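Local structure of Alpha/beta hydrolase fold protein (Chitinophaga pinensis, 4PW0) at residues A[127-132]-A[277-282]; A[35-40]-A[103-108]; A[43-48]-A[201-206]. The protein is probably a hydrolase of the alpha/beta hydrolase fold, with a likely serine nucleophile and a substrate that is not known. All blocks are in the same frame, centred on the assembly; numbering follows the deposited sequence. Where two conformers were deposited one is given.

Contact 1 (A[127-132]-A[277-282])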
ATOM      1  N   ILE A 127     -18.297  13.825   4.515  1.00 20.38           N
ATOM      2  CA  ILE A 127     -17.433  12.699   4.124  1.00 18.80           C
ATOM      3  C   ILE A 127     -16.664  12.196   5.352  1.00 18.75           C
ATOM      4  O   ILE A 127     -16.112  13.000   6.124  1.00 20.92           O
ATOM      5  CB  ILE A 127     -16.465  13.145   3.012  1.00 20.14           C
ATOM      6  CG1 ILE A 127     -17.256  13.402   1.720  1.00 21.91           C
ATOM      7  CG2 ILE A 127     -15.396  12.078   2.761  1.00 20.52           C
ATOM      8  CD1 ILE A 127     -16.454  14.041   0.620  1.00 23.56           C
ATOM      9  N   ARG A 128     -16.612  10.877   5.513  1.00 18.90           N
ATOM     10  CA  ARG A 128     -15.807  10.262   6.526  1.00 19.24           C
ATOM     11  C   ARG A 128     -14.414   9.884   5.966  1.00 18.74           C
ATOM     12  O   ARG A 128     -13.425  10.555   6.290  1.00 20.53           O
ATOM     13  CB  ARG A 128     -16.540   9.083   7.129  1.00 19.95           C
ATOM     14  CG  ARG A 128     -15.786   8.502   8.304  1.00 21.64           C
ATOM     15  CD  ARG A 128     -16.399   7.227   8.866  1.00 24.27           C
ATOM     16  NE  ARG A 128     -16.351   6.123   7.920  1.00 21.79           N
ATOM     17  CZ  ARG A 128     -16.266   4.837   8.244  1.00 24.40           C
ATOM     18  NH1 ARG A 128     -16.242   4.446   9.525  1.00 34.56           N
ATOM     19  NH2 ARG A 128     -16.178   3.921   7.272  1.00 28.27           N
ATOM     20  N   LYS A 129     -14.359   8.837   5.128  1.00 18.86           N
ATOM     21  CA  LYS A 129     -13.069   8.414   4.553  1.00 16.39           C
ATOM     22  C   LYS A 129     -13.133   8.520   3.035  1.00 16.26           C
ATOM     23  O   LYS A 129     -14.206   8.451   2.425  1.00 17.44           O
ATOM     24  CB  LYS A 129     -12.777   6.961   4.935  1.00 16.95           C
ATOM     25  CG  LYS A 129     -12.649   6.755   6.455  1.00 19.51           C
ATOM     26  CD  LYS A 129     -12.256   5.327   6.813  1.00 19.92           C
ATOM     27  CE  LYS A 129     -12.299   5.056   8.269  1.00 24.05           C
ATOM     28  NZ  LYS A 129     -11.914   3.724   8.720  1.00 19.58           N
ATOM     29  N   ILE A 130     -11.944   8.640   2.449  1.00 15.95           N
ATOM     30  CA  ILE A 130     -11.798   8.880   1.011  1.00 15.34           C
ATOM     31  C   ILE A 130     -10.848   7.847   0.401  1.00 14.87           C
ATOM     32  O   ILE A 130      -9.759   7.613   0.927  1.00 15.84           O
ATOM     33  CB  ILE A 130     -11.196  10.276   0.776  1.00 16.18           C
ATOM     34  CG1 ILE A 130     -12.052  11.355   1.450  1.00 17.64           C
ATOM     35  CG2 ILE A 130     -10.956  10.573  -0.688  1.00 17.19           C
ATOM     36  CD1 ILE A 130     -11.411  12.729   1.399  1.00 19.44           C
ATOM     37  N   ILE A 131     -11.256   7.282  -0.746  1.00 14.79           N
ATOM     38  CA  ILE A 131     -10.371   6.441  -1.571  1.00 14.48           C
ATOM     39  C   ILE A 131     -10.212   7.126  -2.927  1.00 14.29           C
ATOM     40  O   ILE A 131     -11.214   7.485  -3.549  1.00 14.55           O
ATOM     41  CB  ILE A 131     -10.947   5.037  -1.763  1.00 14.68           C
ATOM     42  CG1 ILE A 131     -11.205   4.377  -0.412  1.00 16.02           C
ATOM     43  CG2 ILE A 131     -10.010   4.198  -2.628  1.00 15.44           C
ATOM     44  CD1 ILE A 131     -12.339   3.379  -0.452  1.00 21.49           C
ATOM     45  N   ILE A 132      -8.962   7.297  -3.367  1.00 14.12           N
ATOM     46  CA  ILE A 132      -8.617   7.907  -4.641  1.00 13.55           C
ATOM     47  C   ILE A 132      -7.847   6.861  -5.435  1.00 13.77           C
ATOM     48  O   ILE A 132      -6.810   6.390  -4.969  1.00 14.90           O
ATOM     49  CB  ILE A 132      -7.769   9.178  -4.486  1.00 14.57           C
ATOM     50  CG1 ILE A 132      -8.521  10.236  -3.713  1.00 15.98           C
ATOM     51  CG2 ILE A 132      -7.311   9.682  -5.857  1.00 15.67           C
ATOM     52  CD1 ILE A 132      -7.683  11.425  -3.318  1.00 17.36           C
ATOM     53  N   GLU A 277     -11.190  -2.671   2.086  1.00 16.63           N
ATOM     54  CA  GLU A 277     -12.068  -3.130   3.139  1.00 18.38           C
ATOM     55  C   GLU A 277     -11.451  -2.871   4.510  1.00 18.10           C
ATOM     56  O   GLU A 277     -12.146  -2.391   5.432  1.00 19.47           O
ATOM     57  CB  GLU A 277     -12.371  -4.618   2.905  1.00 24.82           C
ATOM     58  CG  GLU A 277     -13.146  -5.315   3.956  1.00 31.45           C
ATOM     59  CD  GLU A 277     -13.358  -6.728   3.450  1.00 44.36           C
ATOM     60  OE1 GLU A 277     -12.343  -7.400   3.097  1.00 51.34           O
ATOM     61  OE2 GLU A 277     -14.523  -7.125   3.324  1.00 47.29           O
ATOM     62  N   TYR A 278     -10.159  -3.158   4.698  1.00 16.99           N
ATOM     63  CA  TYR A 278      -9.521  -2.826   5.924  1.00 18.31           C
ATOM     64  C   TYR A 278      -9.554  -1.326   6.219  1.00 17.62           C
ATOM     65  O   TYR A 278      -9.851  -0.862   7.343  1.00 18.39           O
ATOM     66  CB  TYR A 278      -8.064  -3.370   6.011  1.00 18.72           C
ATOM     67  CG  TYR A 278      -7.433  -3.037   7.324  1.00 18.95           C
ATOM     68  CD1 TYR A 278      -7.633  -3.866   8.447  1.00 20.85           C
ATOM     69  CD2 TYR A 278      -6.746  -1.859   7.516  1.00 19.10           C
ATOM     70  CE1 TYR A 278      -7.119  -3.492   9.658  1.00 21.09           C
ATOM     71  CE2 TYR A 278      -6.267  -1.470   8.758  1.00 19.96           C
ATOM     72  CZ  TYR A 278      -6.463  -2.322   9.828  1.00 22.03           C
ATOM     73  OH  TYR A 278      -6.020  -1.916  11.079  1.00 24.29           O
ATOM     74  N   PHE A 279      -9.179  -0.542   5.208  1.00 16.57           N
ATOM     75  CA  PHE A 279      -9.167   0.884   5.361  1.00 16.54           C
ATOM     76  C   PHE A 279     -10.526   1.403   5.859  1.00 17.61           C
ATOM     77  O   PHE A 279     -10.580   2.148   6.815  1.00 18.58           O
ATOM     78  CB  PHE A 279      -8.777   1.530   4.038  1.00 16.22           C
ATOM     79  CG  PHE A 279      -8.914   3.034   4.012  1.00 16.20           C
ATOM     80  CD1 PHE A 279      -8.032   3.843   4.719  1.00 16.40           C
ATOM     81  CD2 PHE A 279      -9.906   3.638   3.274  1.00 15.92           C
ATOM     82  CE1 PHE A 279      -8.146   5.230   4.677  1.00 16.83           C
ATOM     83  CE2 PHE A 279     -10.032   5.019   3.221  1.00 16.45           C
ATOM     84  CZ  PHE A 279      -9.151   5.798   3.925  1.00 16.77           C
ATOM     85  N   LEU A 280     -11.591   1.002   5.196  1.00 16.89           N
ATOM     86  CA  LEU A 280     -12.923   1.504   5.574  1.00 17.86           C
ATOM     87  C   LEU A 280     -13.398   0.974   6.919  1.00 18.93           C
ATOM     88  O   LEU A 280     -13.978   1.755   7.694  1.00 20.83           O
ATOM     89  CB  LEU A 280     -13.929   1.170   4.505  1.00 17.77           C
ATOM     90  CG  LEU A 280     -13.714   1.865   3.165  1.00 18.01           C
ATOM     91  CD1 LEU A 280     -14.741   1.367   2.181  1.00 20.40           C
ATOM     92  CD2 LEU A 280     -13.762   3.391   3.285  1.00 19.05           C
ATOM     93  N   ASP A 281     -13.120  -0.294   7.203  1.00 18.41           N
ATOM     94  CA  ASP A 281     -13.674  -0.869   8.425  0.60 18.91           C
ATOM     95  C   ASP A 281     -12.854  -0.561   9.648  1.00 20.43           C
ATOM     96  O   ASP A 281     -13.423  -0.476  10.748  1.00 24.45           O
ATOM     97  CB  ASP A 281     -13.907  -2.362   8.242  0.60 23.50           C
ATOM     98  CG  ASP A 281     -15.003  -2.642   7.247  0.60 30.32           C
ATOM     99  OD1 ASP A 281     -15.832  -1.734   7.018  0.60 32.55           O
ATOM    100  OD2 ASP A 281     -15.037  -3.754   6.682  0.60 34.45           O
ATOM    101  N   SER A 282     -11.539  -0.334   9.478  1.00 19.20           N
ATOM    102  CA  SER A 282     -10.659  -0.328  10.620  1.00 20.57           C
ATOM    103  C   SER A 282      -9.665   0.803  10.777  1.00 22.04           C
ATOM    104  O   SER A 282      -9.236   1.066  11.902  1.00 24.07           O
ATOM    105  CB  SER A 282      -9.915  -1.660  10.638  1.00 22.39           C
ATOM    106  OG  SER A 282     -10.770  -2.772  10.823  1.00 25.90           O
TER
HETATM  107  O   HOH W   1     -15.890   1.648  10.013  1.00 37.85           O
HETATM  108  O   HOH W   2     -17.096   0.937   8.226  1.00 50.59           O
HETATM  109  O   HOH W   3     -13.263   2.844  11.094  1.00 35.75           O

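Contact 2 (A[35-40]-A[103-108])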
ATOM      1  N   SER A  35     -26.792   0.357   4.976  1.00 34.87           N
ATOM      2  CA  SER A  35     -25.915   0.559   6.129  1.00 33.94           C
ATOM      3  C   SER A  35     -25.838   2.039   6.475  1.00 31.07           C
ATOM      4  O   SER A  35     -26.210   2.905   5.679  1.00 30.52           O
ATOM      5  CB  SER A  35     -24.522  -0.043   5.880  1.00 35.88           C
ATOM      6  OG  SER A  35     -23.772   0.687   4.911  1.00 29.81           O
ATOM      7  N   ASP A  36     -25.352   2.324   7.671  1.00 29.70           N
ATOM      8  CA  ASP A  36     -25.396   3.686   8.198  1.00 36.25           C
ATOM      9  C   ASP A  36     -24.429   4.639   7.514  1.00 34.06           C
ATOM     10  O   ASP A  36     -24.689   5.837   7.438  1.00 37.50           O
ATOM     11  CB  ASP A  36     -25.070   3.675   9.688  1.00 39.77           C
ATOM     12  CG  ASP A  36     -26.259   3.285  10.550  1.00 51.14           C
ATOM     13  OD1 ASP A  36     -27.427   3.167  10.064  1.00 54.81           O
ATOM     14  OD2 ASP A  36     -25.998   3.109  11.743  1.00 61.27           O
ATOM     15  N   ILE A  37     -23.309   4.108   7.038  1.00 28.66           N
ATOM     16  CA  ILE A  37     -22.294   4.927   6.357  1.00 26.55           C
ATOM     17  C   ILE A  37     -22.003   4.243   5.011  1.00 25.08           C
ATOM     18  O   ILE A  37     -21.108   3.389   4.914  1.00 26.87           O
ATOM     19  CB  ILE A  37     -21.014   5.115   7.160  1.00 25.65           C
ATOM     20  CG1 ILE A  37     -21.325   5.709   8.541  1.00 31.33           C
ATOM     21  CG2 ILE A  37     -20.050   6.029   6.419  1.00 26.62           C
ATOM     22  CD1 ILE A  37     -20.156   5.619   9.488  1.00 33.71           C
ATOM     23  N   PRO A  38     -22.775   4.606   3.984  1.00 22.75           N
ATOM     24  CA  PRO A  38     -22.580   3.972   2.685  1.00 21.36           C
ATOM     25  C   PRO A  38     -21.260   4.473   2.035  1.00 20.06           C
ATOM     26  O   PRO A  38     -20.723   5.520   2.422  1.00 21.14           O
ATOM     27  CB  PRO A  38     -23.779   4.451   1.859  1.00 23.51           C
ATOM     28  CG  PRO A  38     -24.719   5.077   2.835  1.00 33.04           C
ATOM     29  CD  PRO A  38     -23.887   5.581   3.961  1.00 27.73           C
ATOM     30  N   LEU A  39     -20.802   3.708   1.037  1.00 19.23           N
ATOM     31  CA  LEU A  39     -19.666   4.112   0.197  1.00 18.45           C
ATOM     32  C   LEU A  39     -20.258   4.580  -1.120  1.00 18.03           C
ATOM     33  O   LEU A  39     -20.912   3.799  -1.843  1.00 19.96           O
ATOM     34  CB  LEU A  39     -18.770   2.910  -0.046  1.00 18.06           C
ATOM     35  CG  LEU A  39     -17.596   3.187  -0.973  1.00 17.77           C
ATOM     36  CD1 LEU A  39     -16.643   4.224  -0.394  1.00 17.23           C
ATOM     37  CD2 LEU A  39     -16.868   1.887  -1.285  1.00 17.75           C
ATOM     38  N   ILE A  40     -20.027   5.840  -1.443  1.00 17.31           N
ATOM     39  CA  ILE A  40     -20.472   6.419  -2.720  0.60 17.80           C
ATOM     40  C   ILE A  40     -19.282   6.413  -3.701  1.00 16.52           C
ATOM     41  O   ILE A  40     -18.205   6.884  -3.366  1.00 16.36           O
ATOM     42  CB  ILE A  40     -20.945   7.882  -2.592  0.60 19.75           C
ATOM     43  CG1 ILE A  40     -21.870   8.088  -1.379  0.60 21.83           C
ATOM     44  CG2 ILE A  40     -21.619   8.348  -3.884  0.60 20.90           C
ATOM     45  CD1 ILE A  40     -23.125   7.254  -1.416  0.60 23.19           C
ATOM     46  N   TYR A 103     -23.891  11.453   5.491  1.00 25.00           N
ATOM     47  CA  TYR A 103     -22.535  11.143   5.966  1.00 23.48           C
ATOM     48  C   TYR A 103     -22.144   9.840   5.295  1.00 23.73           C
ATOM     49  O   TYR A 103     -22.884   8.838   5.342  1.00 23.95           O
ATOM     50  CB  TYR A 103     -22.542  10.982   7.470  1.00 23.80           C
ATOM     51  CG  TYR A 103     -21.169  10.922   8.133  1.00 24.71           C
ATOM     52  CD1 TYR A 103     -20.230  11.945   7.942  1.00 25.62           C
ATOM     53  CD2 TYR A 103     -20.824   9.847   8.950  1.00 27.82           C
ATOM     54  CE1 TYR A 103     -18.994  11.906   8.568  1.00 27.23           C
ATOM     55  CE2 TYR A 103     -19.604   9.802   9.581  1.00 27.53           C
ATOM     56  CZ  TYR A 103     -18.701  10.819   9.388  1.00 25.61           C
ATOM     57  OH  TYR A 103     -17.503  10.735  10.049  1.00 28.68           O
ATOM     58  N   PHE A 104     -20.984   9.845   4.629  1.00 20.98           N
ATOM     59  CA  PHE A 104     -20.680   8.710   3.772  1.00 19.94           C
ATOM     60  C   PHE A 104     -19.185   8.675   3.488  1.00 19.37           C
ATOM     61  O   PHE A 104     -18.496   9.654   3.667  1.00 19.69           O
ATOM     62  CB  PHE A 104     -21.485   8.816   2.453  1.00 19.84           C
ATOM     63  CG  PHE A 104     -21.393  10.160   1.779  1.00 19.42           C
ATOM     64  CD1 PHE A 104     -22.292  11.173   2.095  1.00 22.52           C
ATOM     65  CD2 PHE A 104     -20.421  10.440   0.833  1.00 20.89           C
ATOM     66  CE1 PHE A 104     -22.237  12.411   1.487  1.00 22.92           C
ATOM     67  CE2 PHE A 104     -20.363  11.665   0.217  1.00 19.85           C
ATOM     68  CZ  PHE A 104     -21.281  12.666   0.539  1.00 21.47           C
ATOM     69  N   ASP A 105     -18.717   7.507   3.075  1.00 18.46           N
ATOM     70  CA  ASP A 105     -17.367   7.370   2.541  1.00 17.81           C
ATOM     71  C   ASP A 105     -17.458   7.561   1.022  1.00 16.50           C
ATOM     72  O   ASP A 105     -18.517   7.388   0.410  1.00 17.31           O
ATOM     73  CB  ASP A 105     -16.824   5.979   2.841  1.00 18.75           C
ATOM     74  CG  ASP A 105     -16.649   5.723   4.325  1.00 20.22           C
ATOM     75  OD1 ASP A 105     -16.209   6.651   5.070  1.00 19.57           O
ATOM     76  OD2 ASP A 105     -16.865   4.554   4.727  1.00 21.52           O
ATOM     77  N   VAL A 106     -16.302   7.870   0.405  1.00 16.06           N
ATOM     78  CA  VAL A 106     -16.259   8.052  -1.049  1.00 16.24           C
ATOM     79  C   VAL A 106     -15.090   7.280  -1.665  1.00 15.31           C
ATOM     80  O   VAL A 106     -14.031   7.156  -1.063  1.00 16.42           O
ATOM     81  CB  VAL A 106     -16.171   9.533  -1.464  1.00 16.40           C
ATOM     82  CG1 VAL A 106     -17.400  10.282  -0.978  1.00 17.88           C
ATOM     83  CG2 VAL A 106     -14.910  10.210  -0.933  1.00 17.52           C
ATOM     84  N   LEU A 107     -15.338   6.827  -2.899  1.00 14.52           N
ATOM     85  CA  LEU A 107     -14.298   6.172  -3.718  1.00 15.02           C
ATOM     86  C   LEU A 107     -14.360   6.840  -5.084  1.00 14.31           C
ATOM     87  O   LEU A 107     -15.390   6.808  -5.752  1.00 15.71           O
ATOM     88  CB  LEU A 107     -14.578   4.673  -3.846  1.00 16.77           C
ATOM     89  CG  LEU A 107     -13.592   3.828  -4.690  1.00 20.03           C
ATOM     90  CD1 LEU A 107     -13.888   2.355  -4.424  1.00 23.20           C
ATOM     91  CD2 LEU A 107     -13.757   4.089  -6.106  1.00 20.71           C
ATOM     92  N   GLY A 108     -13.267   7.461  -5.511  1.00 14.13           N
ATOM     93  CA  GLY A 108     -13.237   8.134  -6.789  1.00 15.55           C
ATOM     94  C   GLY A 108     -12.123   7.544  -7.652  1.00 14.58           C
ATOM     95  O   GLY A 108     -10.964   7.520  -7.229  1.00 15.07           O
TER
HETATM   96  O   HOH W   4     -25.115   8.188   6.605  1.00 44.55           O
HETATM   97  O   HOH W   5     -18.493   2.687   3.888  1.00 29.21           O

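Contact 3 (A[43-48]-A[201-206])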
ATOM      1  N   GLN A  43     -17.200   7.648 -10.885  1.00 14.96           N
ATOM      2  CA  GLN A  43     -16.666   6.897 -12.041  1.00 15.56           C
ATOM      3  C   GLN A  43     -15.605   7.629 -12.869  1.00 14.68           C
ATOM      4  O   GLN A  43     -15.448   8.859 -12.792  1.00 16.24           O
ATOM      5  CB  GLN A  43     -17.859   6.461 -12.911  1.00 16.04           C
ATOM      6  CG  GLN A  43     -17.626   5.471 -14.038  1.00 15.58           C
ATOM      7  CD  GLN A  43     -16.971   4.188 -13.609  1.00 15.47           C
ATOM      8  OE1 GLN A  43     -15.830   4.160 -13.096  1.00 16.57           O
ATOM      9  NE2 GLN A  43     -17.720   3.085 -13.742  1.00 17.62           N
ATOM     10  N   HIS A  44     -14.879   6.851 -13.671  1.00 14.79           N
ATOM     11  CA  HIS A  44     -13.876   7.378 -14.603  1.00 15.10           C
ATOM     12  C   HIS A  44     -14.399   8.028 -15.850  1.00 18.67           C
ATOM     13  O   HIS A  44     -15.593   7.965 -16.125  1.00 18.71           O
ATOM     14  CB  HIS A  44     -12.929   6.222 -14.993  1.00 16.19           C
ATOM     15  CG  HIS A  44     -13.509   5.194 -15.935  1.00 16.29           C
ATOM     16  ND1 HIS A  44     -13.614   5.399 -17.287  1.00 17.91           N
ATOM     17  CD2 HIS A  44     -13.920   3.918 -15.737  1.00 17.07           C
ATOM     18  CE1 HIS A  44     -14.120   4.321 -17.870  1.00 18.45           C
ATOM     19  NE2 HIS A  44     -14.278   3.402 -16.961  1.00 17.26           N
ATOM     20  N   PHE A  45     -13.476   8.556 -16.683  1.00 18.97           N
ATOM     21  CA  PHE A  45     -13.784   9.234 -17.997  1.00 18.01           C
ATOM     22  C   PHE A  45     -14.466   8.301 -18.975  1.00 18.10           C
ATOM     23  O   PHE A  45     -13.928   7.292 -19.337  1.00 18.01           O
ATOM     24  CB  PHE A  45     -12.470   9.720 -18.625  1.00 19.06           C
ATOM     25  CG  PHE A  45     -12.566  10.298 -20.019  1.00 18.81           C
ATOM     26  CD1 PHE A  45     -13.402  11.365 -20.304  1.00 19.61           C
ATOM     27  CD2 PHE A  45     -11.778   9.828 -21.030  1.00 19.88           C
ATOM     28  CE1 PHE A  45     -13.445  11.891 -21.584  1.00 18.66           C
ATOM     29  CE2 PHE A  45     -11.832  10.326 -22.316  1.00 19.78           C
ATOM     30  CZ  PHE A  45     -12.674  11.391 -22.606  1.00 19.39           C
ATOM     31  N   THR A  46     -15.660   8.686 -19.393  1.00 16.68           N
ATOM     32  CA  THR A  46     -16.570   7.955 -20.292  1.00 17.03           C
ATOM     33  C   THR A  46     -17.283   6.784 -19.617  1.00 16.32           C
ATOM     34  O   THR A  46     -18.145   6.172 -20.251  1.00 18.86           O
ATOM     35  CB  THR A  46     -15.976   7.459 -21.616  1.00 18.52           C
ATOM     36  OG1 THR A  46     -15.248   6.220 -21.409  1.00 18.58           O
ATOM     37  CG2 THR A  46     -15.114   8.487 -22.265  1.00 19.20           C
ATOM     38  N   GLY A  47     -16.949   6.456 -18.382  1.00 15.53           N
ATOM     39  CA  GLY A  47     -17.542   5.269 -17.749  1.00 15.91           C
ATOM     40  C   GLY A  47     -18.974   5.462 -17.349  1.00 16.51           C
ATOM     41  O   GLY A  47     -19.382   6.552 -16.955  1.00 17.74           O
ATOM     42  N   THR A  48     -19.706   4.361 -17.391  1.00 16.31           N
ATOM     43  CA  THR A  48     -21.107   4.303 -16.938  1.00 17.19           C
ATOM     44  C   THR A  48     -21.212   3.297 -15.816  1.00 15.83           C
ATOM     45  O   THR A  48     -20.220   2.824 -15.277  1.00 16.75           O
ATOM     46  CB  THR A  48     -22.035   3.933 -18.118  1.00 18.77           C
ATOM     47  OG1 THR A  48     -21.773   2.579 -18.503  1.00 22.04           O
ATOM     48  CG2 THR A  48     -21.817   4.904 -19.292  1.00 27.64           C
ATOM     49  N   GLY A 201     -17.473  14.943 -24.273  1.00 16.24           N
ATOM     50  CA  GLY A 201     -16.819  16.237 -24.525  1.00 15.89           C
ATOM     51  C   GLY A 201     -16.716  17.093 -23.280  1.00 15.85           C
ATOM     52  O   GLY A 201     -15.668  17.722 -23.040  1.00 17.37           O
ATOM     53  N   ALA A 202     -17.756  17.085 -22.443  1.00 16.61           N
ATOM     54  CA  ALA A 202     -17.734  17.864 -21.229  1.00 17.06           C
ATOM     55  C   ALA A 202     -16.652  17.332 -20.270  1.00 15.83           C
ATOM     56  O   ALA A 202     -15.917  18.106 -19.645  1.00 17.15           O
ATOM     57  CB  ALA A 202     -19.096  17.825 -20.560  1.00 18.46           C
ATOM     58  N   GLN A 203     -16.572  16.013 -20.156  1.00 15.34           N
ATOM     59  CA  GLN A 203     -15.554  15.403 -19.293  1.00 15.90           C
ATOM     60  C   GLN A 203     -14.154  15.637 -19.794  1.00 16.63           C
ATOM     61  O   GLN A 203     -13.280  15.890 -18.986  1.00 16.22           O
ATOM     62  CB  GLN A 203     -15.808  13.905 -19.142  1.00 15.67           C
ATOM     63  CG  GLN A 203     -17.073  13.576 -18.376  1.00 15.90           C
ATOM     64  CD  GLN A 203     -17.294  12.093 -18.285  1.00 16.91           C
ATOM     65  OE1 GLN A 203     -16.546  11.295 -18.847  1.00 19.61           O
ATOM     66  NE2 GLN A 203     -18.349  11.705 -17.576  1.00 18.81           N
ATOM     67  N   LEU A 204     -13.936  15.574 -21.099  1.00 15.18           N
ATOM     68  CA  LEU A 204     -12.597  15.851 -21.632  1.00 15.02           C
ATOM     69  C   LEU A 204     -12.170  17.265 -21.280  1.00 15.87           C
ATOM     70  O   LEU A 204     -11.018  17.499 -20.848  1.00 15.63           O
ATOM     71  CB  LEU A 204     -12.536  15.585 -23.148  1.00 15.76           C
ATOM     72  CG  LEU A 204     -11.161  15.620 -23.802  1.00 17.44           C
ATOM     73  CD1 LEU A 204     -11.131  14.740 -25.035  1.00 22.25           C
ATOM     74  CD2 LEU A 204     -10.764  17.014 -24.203  1.00 20.30           C
ATOM     75  N   THR A 205     -13.100  18.199 -21.390  1.00 16.40           N
ATOM     76  CA  THR A 205     -12.835  19.574 -21.008  1.00 17.27           C
ATOM     77  C   THR A 205     -12.498  19.691 -19.506  1.00 16.02           C
ATOM     78  O   THR A 205     -11.518  20.331 -19.102  1.00 17.37           O
ATOM     79  CB  THR A 205     -14.046  20.476 -21.345  1.00 17.51           C
ATOM     80  OG1 THR A 205     -14.348  20.316 -22.726  1.00 18.37           O
ATOM     81  CG2 THR A 205     -13.727  21.930 -21.062  1.00 19.33           C
ATOM     82  N   ALA A 206     -13.322  19.043 -18.674  1.00 15.77           N
ATOM     83  CA  ALA A 206     -13.177  19.100 -17.237  1.00 15.75           C
ATOM     84  C   ALA A 206     -11.827  18.512 -16.780  1.00 15.84           C
ATOM     85  O   ALA A 206     -11.164  19.081 -15.875  1.00 17.33           O
ATOM     86  CB  ALA A 206     -14.329  18.399 -16.551  1.00 17.83           C
TER
HETATM   87  O   HOH W   6     -18.180   8.973 -16.391  1.00 19.26           O

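Contact 1 (A[127-132]-A[277-282])
Lys129 and Leu280 mark the closest backbone approach, CA to CA 7.0 Å, where strand 129-132 and helix segment 277-282 run nearly antiparallel, their axes 168° apart. Beyond CG the extended lysine chain reaches two backbone carbonyls. NZ lies 2.8 Å from Phe279 O, in the plane of that carbonyl, and 3.0 Å from Leu280 O, well above its plane; Tyr283 O and a water are further acceptors. A cation probably suits carbonyls in the last turn of this C-terminal helix. Lys129 CD lies over one face of the Phe279 ring, toward the rim. This is the C-terminal helix of the alpha/beta hydrolase fold packed on the central sheet, with Ile130 turned away to helix 111-122. An alanine in place of Lys129 would probably leave Phe279 O without its charged donor, leave Leu280 O to the weak bond from Arg128 and a water, and uncover part of the Phe279 face. Arg128 makes a salt bridge to Asp105, sends a weak bond from NH2 to Leu280 O (3.1 Å) and reaches it again through a water. The longer branch of Ile131 makes both its contacts: CG1 is 3.9 Å from Phe279 CE2, and CD1 4.0 Å from Leu280 CD2.

Contact 2 (A[35-40]-A[103-108])
The Phe104 ring is met by Ile40, whose CG1, in one of two modelled conformers, comes to 3.5 Å from Phe104 CD2; Val106 CG1 lies in the ring plane at its edge. Phe104 CG sits between its backbone N and carbonyl carbon (chi1 49°), a crowded position, and from there the ring meets Ile40 CG1. The Tyr103 ring runs side by side with Ile37, its CD2 4.2 Å from Ile37 CG1. The third flat group, the carboxylate of Asp105, has Ile37 CG2 3.9 Å from OD2. Its charge is well matched: OD2 takes the salt bridge from Arg128, OD1 accepts the N-H of Lys129, and a water joins OD2 to Ile37 O. An aspartate is short enough to hold these partners beside its own strand.

The backbones pair as parallel strands. Asp105 N bonds to Pro38 O (2.9 Å), Ile40 N to Asp105 O (2.8 Å, nearly straight at 176°), and Leu107 N to Ile40 O (2.9 Å). A proline is tolerated at position 38 because the bond to Asp105 uses its carbonyl, and it has no N-H to offer. On the face of Leu39 and Asp105, Leu39 CD1 crosses over Asp105 CB at 3.7 Å and also reaches Leu107 CB. Strand 104-109 leads from here into Gly108 and what is probably the nucleophile elbow. Strand 66-69 flanks 39-42 and strand 127-133 flanks 104-109, while Leu280 of helix 269-282 covers Leu39 and Asp105.

Contact 3 (A[43-48]-A[201-206])
Gln203 touches Phe45 first through CB, which lies in the plane of the ring at its edge, 3.7 Å from Phe45 CD1. With CD anti to CA (chi2 179°), the chain runs straight on to the turn. There OE1 accepts the N-H of Thr46 at 2.8 Å, in the plane of the amide carbonyl and close to linear at 167°, and passes 3.5 Å from Phe45 CD1. NE2 gives a hydrogen to a water, 3.0 Å away, that in turn donates to His44 O and Gly47 O. The loop so held is a type II beta turn from His44 to Gly47, closed by Gly47 N on His44 O. Thr46 takes a positive phi of 76° in it and lays CG2 over the centre of the Phe45 ring, while Phe45 CE1 packs 4.1 Å from Leu204 CB, an apolar pair suited to Phe146 and Ile150 of helix 146-154. In this fold the loop after strand 39-42 commonly contributes to the oxyanion hole, and His44 touches the probable nucleophile elbow. With an acceptor on one branch and a donor on the other, the glutamine amide is likely fixed in its rotation, serving the turn's N-H directly and two carbonyls through water.

Overall arrangement
From the N terminus, segment 35-40 comes first and strand 39-42 leads straight into 43-48, so contacts 2 and 3 open in succession. Contact 2 closes at 103-108, spanning 62 residues and joining two neighbouring parallel strands. Contact 1 then opens at 127-132, the next strand of the sheet, before contact 3 closes at 201-206 on helix 197-212. Contact 3 therefore crosses both others, whereas contacts 2 and 1 follow in series. Contact 1 closes last, bringing the C-terminal helix back to the sheet. Contacts 1 and 2 adjoin, about 9 Å between centres; contact 3, on the opposite side of the chain's centre, ties the loop after strand 39-42 to the helices inserted between strands 127-133 and 226-231.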